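Local coordinates for enoyl-CoA hydratase/isomerase family protein (Ruegeria pomeroyi, PDB 3L3S) that belongs to the crotonase superfamily and probably acts as a hydro-lyase of the enoyl-CoA hydratase/isomerase type in fatty acid metabolism, at residues Val51-Val55 against Ala202-Ala206; Met97-Ala101 against Gln121-Asp127. The contacts are given in a common frame with arbitrary orientation. Numbering follows the deposited sequence.

Interaction 1. Residues Val51-Val55 against Ala202-Ala206; sequences VHVLV and AGALA
Strand 53-55 and helix 202-206 run nearly antiparallel, at 163°, with their axes 8.7 Å apart at closest approach: a helix laid on one face of the mainly parallel sheet of the crotonase fold. His52, just before the strand, breaks the extended course with phi/psi of -102/-40; from Val53 to Val55 the backbone is regular beta, and 202-206 is regular alpha helix, with Ala206 N hydrogen-bonded to Ala202 O at 2.9 Å. The closest CA pair is His52 and Ala206, 5.2 Å apart. Strand alternation points Val53 and Val55 toward the helix and Leu54 away from it, where it meets Ala45 of helix 32-45. Val53, chi1 m, is the main apolar contact: its CG1 lies 3.7 Å from Leu205 CB, its CG2 3.8 Å from Ala206 CB and 4.1 Å from Ala202 CB. Val55, chi1 t, brings CG2 to 4.0 Å from Ala202 CB. The small alanines let the helix come close to the strand. Leu205 also packs on Leu169 of the second subunit. At the strand's entrance, His52 takes chi1 m, and its ring edge gives a nearly straight hydrogen bond from ND1 to Ala206 O, 2.9 Å long at 167°.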
ATOM      1  N   VAL B  51     -13.575  -3.623 -29.493  1.00 32.00           N
ATOM      2  CA  VAL B  51     -12.829  -4.195 -28.370  1.00 31.42           C
ATOM      3  C   VAL B  51     -13.126  -3.367 -27.118  1.00 29.43           C
ATOM      4  O   VAL B  51     -12.757  -2.197 -27.037  1.00 31.16           O
ATOM      5  CB  VAL B  51     -11.304  -4.188 -28.646  1.00 32.02           C
ATOM      6  CG1 VAL B  51     -10.517  -4.684 -27.416  1.00 30.24           C
ATOM      7  CG2 VAL B  51     -10.993  -5.048 -29.865  1.00 33.09           C
ATOM      8  N   HIS B  52     -13.807  -3.982 -26.158  1.00 27.80           N
ATOM      9  CA  HIS B  52     -14.167  -3.307 -24.917  1.00 27.92           C
ATOM     10  C   HIS B  52     -13.258  -3.706 -23.757  1.00 28.94           C
ATOM     11  O   HIS B  52     -12.911  -2.870 -22.926  1.00 29.44           O
ATOM     12  CB  HIS B  52     -15.629  -3.591 -24.552  1.00 26.98           C
ATOM     13  CG  HIS B  52     -16.641  -3.025 -25.512  1.00 27.27           C
ATOM     14  ND1 HIS B  52     -17.996  -3.100 -25.275  1.00 28.40           N
ATOM     15  CD2 HIS B  52     -16.506  -2.410 -26.712  1.00 27.04           C
ATOM     16  CE1 HIS B  52     -18.652  -2.565 -26.291  1.00 26.72           C
ATOM     17  NE2 HIS B  52     -17.771  -2.137 -27.175  1.00 28.40           N
ATOM     18  N   VAL B  53     -12.914  -4.993 -23.676  1.00 29.84           N
ATOM     19  CA  VAL B  53     -12.047  -5.527 -22.615  1.00 29.02           C
ATOM     20  C   VAL B  53     -10.985  -6.490 -23.154  1.00 28.94           C
ATOM     21  O   VAL B  53     -11.214  -7.190 -24.145  1.00 30.10           O
ATOM     22  CB  VAL B  53     -12.859  -6.237 -21.480  1.00 29.26           C
ATOM     23  CG1 VAL B  53     -13.580  -5.240 -20.628  1.00 27.47           C
ATOM     24  CG2 VAL B  53     -13.882  -7.154 -22.049  1.00 32.03           C
ATOM     25  N   LEU B  54      -9.821  -6.498 -22.507  1.00 27.18           N
ATOM     26  CA  LEU B  54      -8.702  -7.362 -22.891  1.00 25.99           C
ATOM     27  C   LEU B  54      -8.449  -8.472 -21.883  1.00 25.42           C
ATOM     28  O   LEU B  54      -8.486  -8.237 -20.672  1.00 25.11           O
ATOM     29  CB  LEU B  54      -7.399  -6.558 -23.010  1.00 27.06           C
ATOM     30  CG  LEU B  54      -7.027  -5.571 -24.119  1.00 26.54           C
ATOM     31  CD1 LEU B  54      -6.847  -6.319 -25.404  1.00 26.59           C
ATOM     32  CD2 LEU B  54      -8.036  -4.444 -24.255  1.00 26.56           C
ATOM     33  N   VAL B  55      -8.227  -9.684 -22.395  1.00 23.86           N
ATOM     34  CA  VAL B  55      -7.893 -10.850 -21.573  1.00 22.47           C
ATOM     35  C   VAL B  55      -6.572 -11.395 -22.119  1.00 22.68           C
ATOM     36  O   VAL B  55      -6.433 -11.587 -23.319  1.00 20.78           O
ATOM     37  CB  VAL B  55      -8.978 -11.976 -21.594  1.00 22.51           C
ATOM     38  CG1 VAL B  55      -8.482 -13.212 -20.825  1.00 21.36           C
ATOM     39  CG2 VAL B  55     -10.291 -11.489 -20.962  1.00 22.11           C
ATOM     40  N   ALA B 202     -15.342 -10.483 -17.577  1.00 23.93           N
ATOM     41  CA  ALA B 202     -14.935  -9.659 -18.714  1.00 23.83           C
ATOM     42  C   ALA B 202     -16.154  -9.292 -19.569  1.00 24.32           C
ATOM     43  O   ALA B 202     -16.307  -8.129 -19.967  1.00 22.69           O
ATOM     44  CB  ALA B 202     -13.886 -10.387 -19.562  1.00 23.59           C
ATOM     45  N   GLY B 203     -17.038 -10.276 -19.781  1.00 22.15           N
ATOM     46  CA  GLY B 203     -18.264 -10.091 -20.555  1.00 23.85           C
ATOM     47  C   GLY B 203     -19.217  -9.057 -19.973  1.00 23.94           C
ATOM     48  O   GLY B 203     -19.797  -8.262 -20.719  1.00 25.24           O
ATOM     49  N   ALA B 204     -19.331  -9.046 -18.639  1.00 24.53           N
ATOM     50  CA  ALA B 204     -20.173  -8.100 -17.899  1.00 25.54           C
ATOM     51  C   ALA B 204     -19.547  -6.702 -17.963  1.00 26.25           C
ATOM     52  O   ALA B 204     -20.266  -5.716 -18.102  1.00 26.28           O
ATOM     53  CB  ALA B 204     -20.343  -8.541 -16.446  1.00 26.14           C
ATOM     54  N   LEU B 205     -18.210  -6.648 -17.920  1.00 25.24           N
ATOM     55  CA  LEU B 205     -17.455  -5.400 -18.021  1.00 25.75           C
ATOM     56  C   LEU B 205     -17.637  -4.782 -19.404  1.00 26.86           C
ATOM     57  O   LEU B 205     -17.790  -3.562 -19.527  1.00 28.46           O
ATOM     58  CB  LEU B 205     -15.967  -5.628 -17.762  1.00 25.91           C
ATOM     59  CG  LEU B 205     -15.378  -5.205 -16.420  1.00 25.32           C
ATOM     60  CD1 LEU B 205     -13.915  -5.588 -16.392  1.00 22.40           C
ATOM     61  CD2 LEU B 205     -15.548  -3.704 -16.215  1.00 24.08           C
ATOM     62  N   ALA B 206     -17.697  -5.647 -20.418  1.00 25.86           N
ATOM     63  CA  ALA B 206     -17.899  -5.254 -21.812  1.00 24.84           C
ATOM     64  C   ALA B 206     -19.333  -4.786 -22.096  1.00 24.30           C
ATOM     65  O   ALA B 206     -19.561  -3.997 -23.007  1.00 26.50           O
ATOM     66  CB  ALA B 206     -17.549  -6.421 -22.733  1.00 23.55           C
TER

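Interaction 2. Residues Met97-Ala101 against Gln121-Asp127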
HETATM    1  N   MSE B  97       4.687  -2.663 -21.383  1.00 25.29           N
HETATM    2  CA  MSE B  97       4.204  -2.726 -20.007  1.00 27.62           C
HETATM    3  C   MSE B  97       3.611  -1.422 -19.500  1.00 27.46           C
HETATM    4  O   MSE B  97       2.662  -1.440 -18.719  1.00 27.12           O
HETATM    5  CB  MSE B  97       5.315  -3.205 -19.080  1.00 30.76           C
HETATM    6  CG  MSE B  97       5.896  -4.551 -19.450  1.00 32.73           C
HETATM    7 SE   MSE B  97       4.614  -5.970 -19.347  1.00 41.54          SE
HETATM    8  CE  MSE B  97       5.707  -7.432 -20.050  1.00 39.05           C
ATOM      9  N   LEU B  98       4.128  -0.305 -20.018  1.00 29.77           N
ATOM     10  CA  LEU B  98       3.659   1.037 -19.670  1.00 31.28           C
ATOM     11  C   LEU B  98       2.274   1.224 -20.281  1.00 31.33           C
ATOM     12  O   LEU B  98       1.297   1.440 -19.558  1.00 33.33           O
ATOM     13  CB  LEU B  98       4.612   2.104 -20.228  1.00 32.49           C
ATOM     14  CG  LEU B  98       5.255   3.148 -19.304  1.00 32.93           C
ATOM     15  CD1 LEU B  98       6.109   4.110 -20.138  1.00 33.06           C
ATOM     16  CD2 LEU B  98       4.202   3.910 -18.502  1.00 32.05           C
ATOM     17  N   ASP B  99       2.205   1.036 -21.602  1.00 30.49           N
ATOM     18  CA  ASP B  99       0.976   1.136 -22.406  1.00 29.69           C
ATOM     19  C   ASP B  99      -0.156   0.229 -21.908  1.00 27.69           C
ATOM     20  O   ASP B  99      -1.324   0.590 -22.010  1.00 26.52           O
ATOM     21  CB  ASP B  99       1.277   0.744 -23.860  1.00 32.12           C
ATOM     22  CG  ASP B  99       1.690   1.914 -24.729  1.00 35.12           C
ATOM     23  OD1 ASP B  99       2.021   3.012 -24.215  1.00 39.62           O
ATOM     24  OD2 ASP B  99       1.685   1.718 -25.960  1.00 36.57           O
ATOM     25  N   LEU B 100       0.217  -0.954 -21.409  1.00 26.99           N
ATOM     26  CA  LEU B 100      -0.711  -1.955 -20.888  1.00 27.03           C
ATOM     27  C   LEU B 100      -1.285  -1.586 -19.515  1.00 27.86           C
ATOM     28  O   LEU B 100      -2.466  -1.834 -19.242  1.00 29.66           O
ATOM     29  CB  LEU B 100      -0.028  -3.334 -20.853  1.00 25.68           C
ATOM     30  CG  LEU B 100      -0.821  -4.547 -20.352  1.00 26.03           C
ATOM     31  CD1 LEU B 100      -2.015  -4.808 -21.265  1.00 24.74           C
ATOM     32  CD2 LEU B 100       0.074  -5.766 -20.250  1.00 24.62           C
ATOM     33  N   ALA B 101      -0.456  -0.987 -18.664  1.00 28.91           N
ATOM     34  CA  ALA B 101      -0.898  -0.573 -17.336  1.00 30.84           C
ATOM     35  C   ALA B 101      -1.703   0.718 -17.417  1.00 31.10           C
ATOM     36  O   ALA B 101      -2.653   0.891 -16.656  1.00 32.84           O
ATOM     37  CB  ALA B 101       0.278  -0.418 -16.399  1.00 32.13           C
ATOM     38  N   GLN B 121       5.592  -9.728 -14.517  1.00 21.74           N
ATOM     39  CA  GLN B 121       5.420  -8.308 -14.847  1.00 22.88           C
ATOM     40  C   GLN B 121       4.183  -8.089 -15.731  1.00 21.29           C
ATOM     41  O   GLN B 121       3.399  -7.178 -15.470  1.00 23.85           O
ATOM     42  CB  GLN B 121       6.675  -7.791 -15.562  1.00 22.41           C
ATOM     43  CG  GLN B 121       6.617  -6.367 -16.099  1.00 23.58           C
ATOM     44  CD  GLN B 121       7.932  -5.886 -16.681  1.00 23.69           C
ATOM     45  OE1 GLN B 121       8.827  -6.676 -17.012  1.00 24.22           O
ATOM     46  NE2 GLN B 121       8.062  -4.576 -16.799  1.00 25.21           N
ATOM     47  N   LEU B 122       4.017  -8.947 -16.744  1.00 19.06           N
ATOM     48  CA  LEU B 122       2.896  -8.907 -17.695  1.00 17.79           C
ATOM     49  C   LEU B 122       1.581  -9.028 -16.955  1.00 20.59           C
ATOM     50  O   LEU B 122       0.622  -8.294 -17.227  1.00 22.33           O
ATOM     51  CB  LEU B 122       3.007 -10.063 -18.702  1.00 16.47           C
ATOM     52  CG  LEU B 122       1.985 -10.160 -19.852  1.00 15.93           C
ATOM     53  CD1 LEU B 122       2.226  -9.054 -20.875  1.00 11.99           C
ATOM     54  CD2 LEU B 122       2.078 -11.533 -20.522  1.00 12.67           C
HETATM   55  N   MSE B 123       1.581  -9.948 -15.993  1.00 22.04           N
HETATM   56  CA  MSE B 123       0.438 -10.226 -15.144  1.00 23.97           C
HETATM   57  C   MSE B 123       0.218  -9.027 -14.205  1.00 21.80           C
HETATM   58  O   MSE B 123      -0.896  -8.525 -14.090  1.00 21.07           O
HETATM   59  CB  MSE B 123       0.709 -11.495 -14.336  1.00 28.27           C
HETATM   60  CG  MSE B 123      -0.508 -12.079 -13.684  1.00 36.59           C
HETATM   61 SE   MSE B 123      -0.118 -12.845 -11.940  1.00 50.62          SE
HETATM   62  CE  MSE B 123       0.304 -11.141 -11.112  1.00 40.08           C
ATOM     63  N   ALA B 124       1.303  -8.547 -13.595  1.00 18.88           N
ATOM     64  CA  ALA B 124       1.263  -7.409 -12.684  1.00 18.05           C
ATOM     65  C   ALA B 124       0.831  -6.111 -13.363  1.00 19.08           C
ATOM     66  O   ALA B 124       0.223  -5.267 -12.718  1.00 20.32           O
ATOM     67  CB  ALA B 124       2.594  -7.229 -11.998  1.00 17.06           C
ATOM     68  N   ALA B 125       1.093  -5.996 -14.670  1.00 19.24           N
ATOM     69  CA  ALA B 125       0.722  -4.817 -15.466  1.00 17.48           C
ATOM     70  C   ALA B 125      -0.765  -4.806 -15.829  1.00 17.50           C
ATOM     71  O   ALA B 125      -1.308  -3.771 -16.212  1.00 19.32           O
ATOM     72  CB  ALA B 125       1.581  -4.721 -16.724  1.00 21.02           C
ATOM     73  N   CYS B 126      -1.422  -5.957 -15.705  1.00 16.97           N
ATOM     74  CA  CYS B 126      -2.857  -6.049 -15.979  1.00 15.94           C
ATOM     75  C   CYS B 126      -3.637  -5.464 -14.793  1.00 15.64           C
ATOM     76  O   CYS B 126      -3.127  -5.453 -13.672  1.00 16.17           O
ATOM     77  CB  CYS B 126      -3.289  -7.496 -16.232  1.00 15.65           C
ATOM     78  SG  CYS B 126      -2.650  -8.238 -17.769  1.00 18.52           S
ATOM     79  N   ASP B 127      -4.840  -4.943 -15.048  1.00 16.31           N
ATOM     80  CA  ASP B 127      -5.686  -4.360 -14.001  1.00 18.00           C
ATOM     81  C   ASP B 127      -6.127  -5.440 -13.015  1.00 20.89           C
ATOM     82  O   ASP B 127      -6.056  -5.251 -11.790  1.00 21.48           O
ATOM     83  CB  ASP B 127      -6.922  -3.690 -14.603  1.00 19.52           C
ATOM     84  CG  ASP B 127      -6.583  -2.490 -15.471  1.00 20.20           C
ATOM     85  OD1 ASP B 127      -5.766  -1.648 -15.051  1.00 20.70           O
ATOM     86  OD2 ASP B 127      -7.148  -2.389 -16.579  1.00 24.12           O
TER
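Met97, a selenomethionine, opens the contact on the last turn of helix 84-101. Its CG is 3.4 Å from Gln121 NE2, SE is 3.8 Å from Leu122 CA and 4.2 Å from Ala125 CB, and CE reaches Leu122 CD1 at 3.9 Å. Gln121 NE2 hydrogen-bonds Tyr232 OH of the third subunit. In the crotonase fold the start of helix 118-124 probably supplies, as in relatives, an oxyanion-hole NH. Leu100 places CD2 4.0 Å from both Leu122 CD1 and Ala125 CB, and 4.4 Å from Cys126 SG; Ile56 of strand 53-58 touches Leu100, Leu122 and Cys126. At Ala101 the backbones draw together: its CA lies 4.9 Å from Ala125 CA and makes a CA-H...O contact of 3.4 Å with Ala125 O. Apolar packing thus joins the last turn of helix 84-101 to helix 118-124 and the residues after it, while Gln121 NE2 and the carbonyls of Met123 and Cys126 (to Arg162 of the second subunit) make hydrogen bonds to neighbouring subunits.

How the interactions relate
Both contacts are buried, but interaction 2 lies about 3 Å from the chain centre and interaction 1 about 14 Å from it, centre to centre. Along the chain 97-101 and 121-127 are nested within the loop closed by 51-55 and 202-206; the nearest atoms are about 6 Å apart. Strand 53-58 relates them: its beginning carries interaction 1, and Ile56, one residue beyond that segment, packs against interaction 2. The first sets a helix on a strand and adds a side-chain-to-backbone hydrogen bond, whereas the second joins the last turn of helix 84-101 to helix 118-124 and what follows by mainly apolar contacts. Interaction 1 meets the second subunit at Leu205; interaction 2 meets both other subunits.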